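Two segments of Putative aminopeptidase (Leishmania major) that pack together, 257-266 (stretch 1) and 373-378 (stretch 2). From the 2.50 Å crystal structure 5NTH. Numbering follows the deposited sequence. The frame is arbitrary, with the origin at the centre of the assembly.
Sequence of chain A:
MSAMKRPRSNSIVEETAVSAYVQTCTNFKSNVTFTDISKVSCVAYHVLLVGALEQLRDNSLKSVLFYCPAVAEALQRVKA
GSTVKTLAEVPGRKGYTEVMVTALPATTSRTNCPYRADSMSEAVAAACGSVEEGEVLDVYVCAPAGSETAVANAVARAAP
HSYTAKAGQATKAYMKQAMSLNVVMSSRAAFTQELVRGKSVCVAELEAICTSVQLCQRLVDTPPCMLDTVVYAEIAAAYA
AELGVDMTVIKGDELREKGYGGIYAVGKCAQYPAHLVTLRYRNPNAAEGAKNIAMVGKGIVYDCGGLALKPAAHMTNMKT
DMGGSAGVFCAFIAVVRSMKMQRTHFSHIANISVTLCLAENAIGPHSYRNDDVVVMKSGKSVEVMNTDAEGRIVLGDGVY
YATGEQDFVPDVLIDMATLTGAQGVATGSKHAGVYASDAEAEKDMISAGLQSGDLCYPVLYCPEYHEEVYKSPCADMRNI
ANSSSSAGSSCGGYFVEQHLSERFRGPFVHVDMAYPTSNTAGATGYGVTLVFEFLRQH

Stretch 1 (257-266) EKGYGGIYAV
Stretch 2 (373-378) VVVMKS

The most unusual feature of this contact is how much of it is built on glycine: G259, G261 and G262 present bare backbone to the second stretch, and the coordinates show why that matters. An ideal CB on G261 would lie 2.2 Å from V375 O, and one on G262 would lie 2.5 Å from M376 SD; both are clashes. G259 sits at phi/psi 87/8, where a CB would be jammed against the carbonyl oxygen of K258, so its conformation calls for glycine independently of the neighbouring stretch.

Stretch 1 leaves a helix at K258 (-93/15), turns through G259, and starts a new helix at G261, with Y260 (-85/66) in the N-cap position. Helical phi/psi values hold from G261 to V266, and the backbone bonds Y264 N to Y260 O (3.1 Å), A265 N to G261 O (2.9 Å) and V266 N to G262 O (3.3 Å) confirm the turn. A weak hydrogen bond from G261 N to G259 O (3.1 Å) spans the entry to the helix. Stretch 2 is extended from V373 to V375, then leaves the strand at M376 (-76/163) and bends at K377 (-51/-38). Helix and strand axes approach to 7.4 Å, their N-to-C directions 132° apart, so the segments run obliquely in opposing senses. The register is set by two CA pairs: Y260 with K377 at 4.6 Å, and G262 with M376 at 4.8 Å.

With no side chain at G261, its CA can approach V375 O to 3.4 Å, with an angle of 133° at the hydrogen. A second CA-H...O contact joins K377 CA to G259 O at 3.2 Å, with 131°. K377 N is also near G259 O, at 3.4 Å, but the angle is too poor for a hydrogen bond.

K377 has the largest area covered by the opposing stretch. Its rotamer, chi1 t, chi2 p, chi3 t and chi4 148°, carries the chain across one face of the Y260 ring. K377 CD stands 3.9 Å from the Y260 ring centroid and 15° off the normal, a CH-pi contact, while K377 CG reaches Y260 CE2 at 3.5 Å. Y260 adopts chi1 m and chi2 87°; its CA-to-CB bond points away, yet the ring end comes nearer. K377 NZ donates to K258 O at 3.2 Å, the sole hydrogen bond identified between the stretches, giving the ammonium a carbonyl partner. The same NZ is 5.1 Å from the Y260 ring centroid, so any cation-pi attraction is weak at most.

At the helical end, the CA-to-CB bond of V374 (chi1 69°, p) points toward stretch 1. Its CG2 packs 3.8 Å from A265 CB, an apolar contact, and lies 3.2 Å from G261 O. M376 points away at CB, but its m, m, m rotamer leaves SD 3.6 Å from G262 CA, filling the space beside that glycine. The two stretches together bury 356 Å².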

ATOM      1  N   GLU A 257     -25.379  10.145 -30.786  1.00 42.62           N
ATOM      2  CA  GLU A 257     -25.980  10.959 -31.880  1.00 42.24           C
ATOM      3  C   GLU A 257     -26.878  12.083 -31.329  1.00 41.70           C
ATOM      4  O   GLU A 257     -26.846  13.208 -31.825  1.00 42.77           O
ATOM      5  CB  GLU A 257     -26.782  10.101 -32.877  1.00 39.24           C
ATOM      6  N   LYS A 258     -27.644  11.791 -30.285  1.00 40.82           N
ATOM      7  CA  LYS A 258     -28.581  12.773 -29.747  1.00 40.33           C
ATOM      8  C   LYS A 258     -27.988  13.606 -28.609  1.00 37.22           C
ATOM      9  O   LYS A 258     -28.728  14.283 -27.909  1.00 38.57           O
ATOM     10  CB  LYS A 258     -29.885  12.079 -29.325  1.00 43.75           C
ATOM     11  CG  LYS A 258     -30.561  11.336 -30.485  1.00 47.02           C
ATOM     12  CD  LYS A 258     -31.884  10.660 -30.115  1.00 49.46           C
ATOM     13  CE  LYS A 258     -33.047  11.646 -29.990  1.00 52.17           C
ATOM     14  NZ  LYS A 258     -34.335  11.030 -30.444  1.00 54.17           N
ATOM     15  N   GLY A 259     -26.673  13.582 -28.429  1.00 33.20           N
ATOM     16  CA  GLY A 259     -26.018  14.474 -27.485  1.00 31.99           C
ATOM     17  C   GLY A 259     -25.882  14.058 -26.016  1.00 32.52           C
ATOM     18  O   GLY A 259     -25.441  14.884 -25.196  1.00 32.05           O
ATOM     19  N   TYR A 260     -26.220  12.809 -25.655  1.00 32.05           N
ATOM     20  CA  TYR A 260     -25.989  12.310 -24.254  1.00 32.26           C
ATOM     21  C   TYR A 260     -24.572  11.764 -24.062  1.00 32.08           C
ATOM     22  O   TYR A 260     -24.379  10.572 -23.803  1.00 31.35           O
ATOM     23  CB  TYR A 260     -27.050  11.267 -23.807  1.00 32.62           C
ATOM     24  CG  TYR A 260     -28.480  11.781 -23.930  1.00 32.24           C
ATOM     25  CD1 TYR A 260     -29.182  11.646 -25.131  1.00 32.28           C
ATOM     26  CD2 TYR A 260     -29.107  12.441 -22.866  1.00 31.73           C
ATOM     27  CE1 TYR A 260     -30.473  12.138 -25.267  1.00 32.46           C
ATOM     28  CE2 TYR A 260     -30.399  12.935 -22.989  1.00 32.26           C
ATOM     29  CZ  TYR A 260     -31.079  12.779 -24.192  1.00 32.43           C
ATOM     30  OH  TYR A 260     -32.354  13.261 -24.341  1.00 32.98           O
ATOM     31  N   GLY A 261     -23.588  12.664 -24.164  1.00 31.74           N
ATOM     32  CA  GLY A 261     -22.187  12.281 -24.132  1.00 32.19           C
ATOM     33  C   GLY A 261     -21.715  11.626 -22.832  1.00 33.16           C
ATOM     34  O   GLY A 261     -20.807  10.788 -22.838  1.00 34.46           O
ATOM     35  N   GLY A 262     -22.330  11.997 -21.717  1.00 33.13           N
ATOM     36  CA  GLY A 262     -21.889  11.536 -20.414  1.00 32.70           C
ATOM     37  C   GLY A 262     -22.150  10.059 -20.266  1.00 33.44           C
ATOM     38  O   GLY A 262     -21.246   9.297 -19.943  1.00 34.51           O
ATOM     39  N   ILE A 263     -23.381   9.645 -20.509  1.00 33.41           N
ATOM     40  CA  ILE A 263     -23.714   8.241 -20.363  1.00 35.05           C
ATOM     41  C   ILE A 263     -23.191   7.375 -21.520  1.00 35.01           C
ATOM     42  O   ILE A 263     -22.818   6.233 -21.303  1.00 34.53           O
ATOM     43  CB  ILE A 263     -25.211   8.010 -20.140  1.00 36.93           C
ATOM     44  CG1 ILE A 263     -25.460   6.520 -19.852  1.00 37.60           C
ATOM     45  CG2 ILE A 263     -26.032   8.488 -21.338  1.00 37.62           C
ATOM     46  CD1 ILE A 263     -26.889   6.201 -19.482  1.00 38.12           C
ATOM     47  N   TYR A 264     -23.160   7.905 -22.735  1.00 35.36           N
ATOM     48  CA  TYR A 264     -22.545   7.169 -23.829  1.00 36.25           C
ATOM     49  C   TYR A 264     -21.048   6.903 -23.560  1.00 38.23           C
ATOM     50  O   TYR A 264     -20.542   5.817 -23.842  1.00 36.98           O
ATOM     51  CB  TYR A 264     -22.694   7.914 -25.148  1.00 36.13           C
ATOM     52  CG  TYR A 264     -21.930   7.210 -26.220  1.00 36.09           C
ATOM     53  CD1 TYR A 264     -22.459   6.098 -26.856  1.00 36.60           C
ATOM     54  CD2 TYR A 264     -20.638   7.602 -26.552  1.00 36.87           C
ATOM     55  CE1 TYR A 264     -21.742   5.413 -27.828  1.00 37.19           C
ATOM     56  CE2 TYR A 264     -19.917   6.932 -27.524  1.00 36.95           C
ATOM     57  CZ  TYR A 264     -20.476   5.835 -28.157  1.00 37.61           C
ATOM     58  OH  TYR A 264     -19.755   5.166 -29.111  1.00 39.63           O
ATOM     59  N   ALA A 265     -20.346   7.911 -23.042  1.00 39.36           N
ATOM     60  CA  ALA A 265     -18.932   7.763 -22.688  1.00 39.42           C
ATOM     61  C   ALA A 265     -18.695   6.629 -21.686  1.00 40.38           C
ATOM     62  O   ALA A 265     -17.748   5.837 -21.847  1.00 42.51           O
ATOM     63  CB  ALA A 265     -18.394   9.064 -22.113  1.00 38.59           C
ATOM     64  N   VAL A 266     -19.546   6.564 -20.657  1.00 39.27           N
ATOM     65  CA  VAL A 266     -19.338   5.645 -19.529  1.00 39.47           C
ATOM     66  C   VAL A 266     -19.503   4.192 -19.977  1.00 40.10           C
ATOM     67  O   VAL A 266     -18.707   3.303 -19.573  1.00 41.20           O
ATOM     68  CB  VAL A 266     -20.289   5.944 -18.340  1.00 38.90           C
ATOM     69  CG1 VAL A 266     -20.216   4.857 -17.275  1.00 39.24           C
ATOM     70  CG2 VAL A 266     -19.918   7.252 -17.682  1.00 38.69           C
ATOM     71  N   VAL A 373     -12.566  14.471 -21.953  1.00 34.32           N
ATOM     72  CA  VAL A 373     -13.443  15.598 -21.707  1.00 33.37           C
ATOM     73  C   VAL A 373     -14.720  15.277 -22.409  1.00 33.29           C
ATOM     74  O   VAL A 373     -14.733  14.944 -23.581  1.00 33.56           O
ATOM     75  CB  VAL A 373     -12.873  16.899 -22.253  1.00 32.99           C
ATOM     76  CG1 VAL A 373     -13.939  17.998 -22.263  1.00 33.11           C
ATOM     77  CG2 VAL A 373     -11.660  17.312 -21.423  1.00 32.86           C
ATOM     78  N   VAL A 374     -15.802  15.381 -21.681  1.00 33.51           N
ATOM     79  CA  VAL A 374     -17.031  14.856 -22.171  1.00 34.48           C
ATOM     80  C   VAL A 374     -18.076  15.965 -22.093  1.00 33.21           C
ATOM     81  O   VAL A 374     -18.086  16.772 -21.153  1.00 33.78           O
ATOM     82  CB  VAL A 374     -17.381  13.565 -21.405  1.00 35.97           C
ATOM     83  CG1 VAL A 374     -17.756  13.857 -19.954  1.00 36.05           C
ATOM     84  CG2 VAL A 374     -18.490  12.826 -22.132  1.00 37.58           C
ATOM     85  N   VAL A 375     -18.917  16.028 -23.117  1.00 31.71           N
ATOM     86  CA  VAL A 375     -19.962  17.028 -23.205  1.00 30.50           C
ATOM     87  C   VAL A 375     -21.284  16.370 -22.895  1.00 28.84           C
ATOM     88  O   VAL A 375     -21.789  15.581 -23.656  1.00 28.38           O
ATOM     89  CB  VAL A 375     -20.024  17.679 -24.586  1.00 31.76           C
ATOM     90  CG1 VAL A 375     -20.896  18.942 -24.536  1.00 31.95           C
ATOM     91  CG2 VAL A 375     -18.625  18.045 -25.056  1.00 32.78           C
ATOM     92  N   MET A 376     -21.844  16.739 -21.763  1.00 28.05           N
ATOM     93  CA  MET A 376     -23.049  16.143 -21.275  1.00 27.77           C
ATOM     94  C   MET A 376     -24.213  16.705 -22.099  1.00 27.81           C
ATOM     95  O   MET A 376     -24.092  17.720 -22.755  1.00 27.67           O
ATOM     96  CB  MET A 376     -23.258  16.520 -19.809  1.00 27.70           C
ATOM     97  CG  MET A 376     -22.098  16.277 -18.872  1.00 27.53           C
ATOM     98  SD  MET A 376     -21.941  14.566 -18.432  1.00 28.36           S
ATOM     99  CE  MET A 376     -23.431  14.315 -17.471  1.00 27.80           C
ATOM    100  N   LYS A 377     -25.348  16.048 -22.045  1.00 27.85           N
ATOM    101  CA  LYS A 377     -26.538  16.577 -22.658  1.00 28.57           C
ATOM    102  C   LYS A 377     -26.850  18.002 -22.284  1.00 28.33           C
ATOM    103  O   LYS A 377     -27.324  18.768 -23.109  1.00 30.03           O
ATOM    104  CB  LYS A 377     -27.741  15.745 -22.243  1.00 29.53           C
ATOM    105  CG  LYS A 377     -29.010  16.110 -22.976  1.00 29.83           C
ATOM    106  CD  LYS A 377     -28.835  16.023 -24.483  1.00 30.38           C
ATOM    107  CE  LYS A 377     -30.177  16.140 -25.187  1.00 31.04           C
ATOM    108  NZ  LYS A 377     -30.015  16.800 -26.497  1.00 31.28           N
ATOM    109  N   SER A 378     -26.602  18.358 -21.036  1.00 27.37           N
ATOM    110  CA  SER A 378     -26.959  19.665 -20.551  1.00 26.74           C
ATOM    111  C   SER A 378     -26.144  20.779 -21.149  1.00 26.68           C
ATOM    112  O   SER A 378     -26.390  21.940 -20.838  1.00 26.18           O
ATOM    113  CB  SER A 378     -26.753  19.716 -19.047  1.00 27.15           C
ATOM    114  OG  SER A 378     -25.373  19.657 -18.759  1.00 26.94           O
TER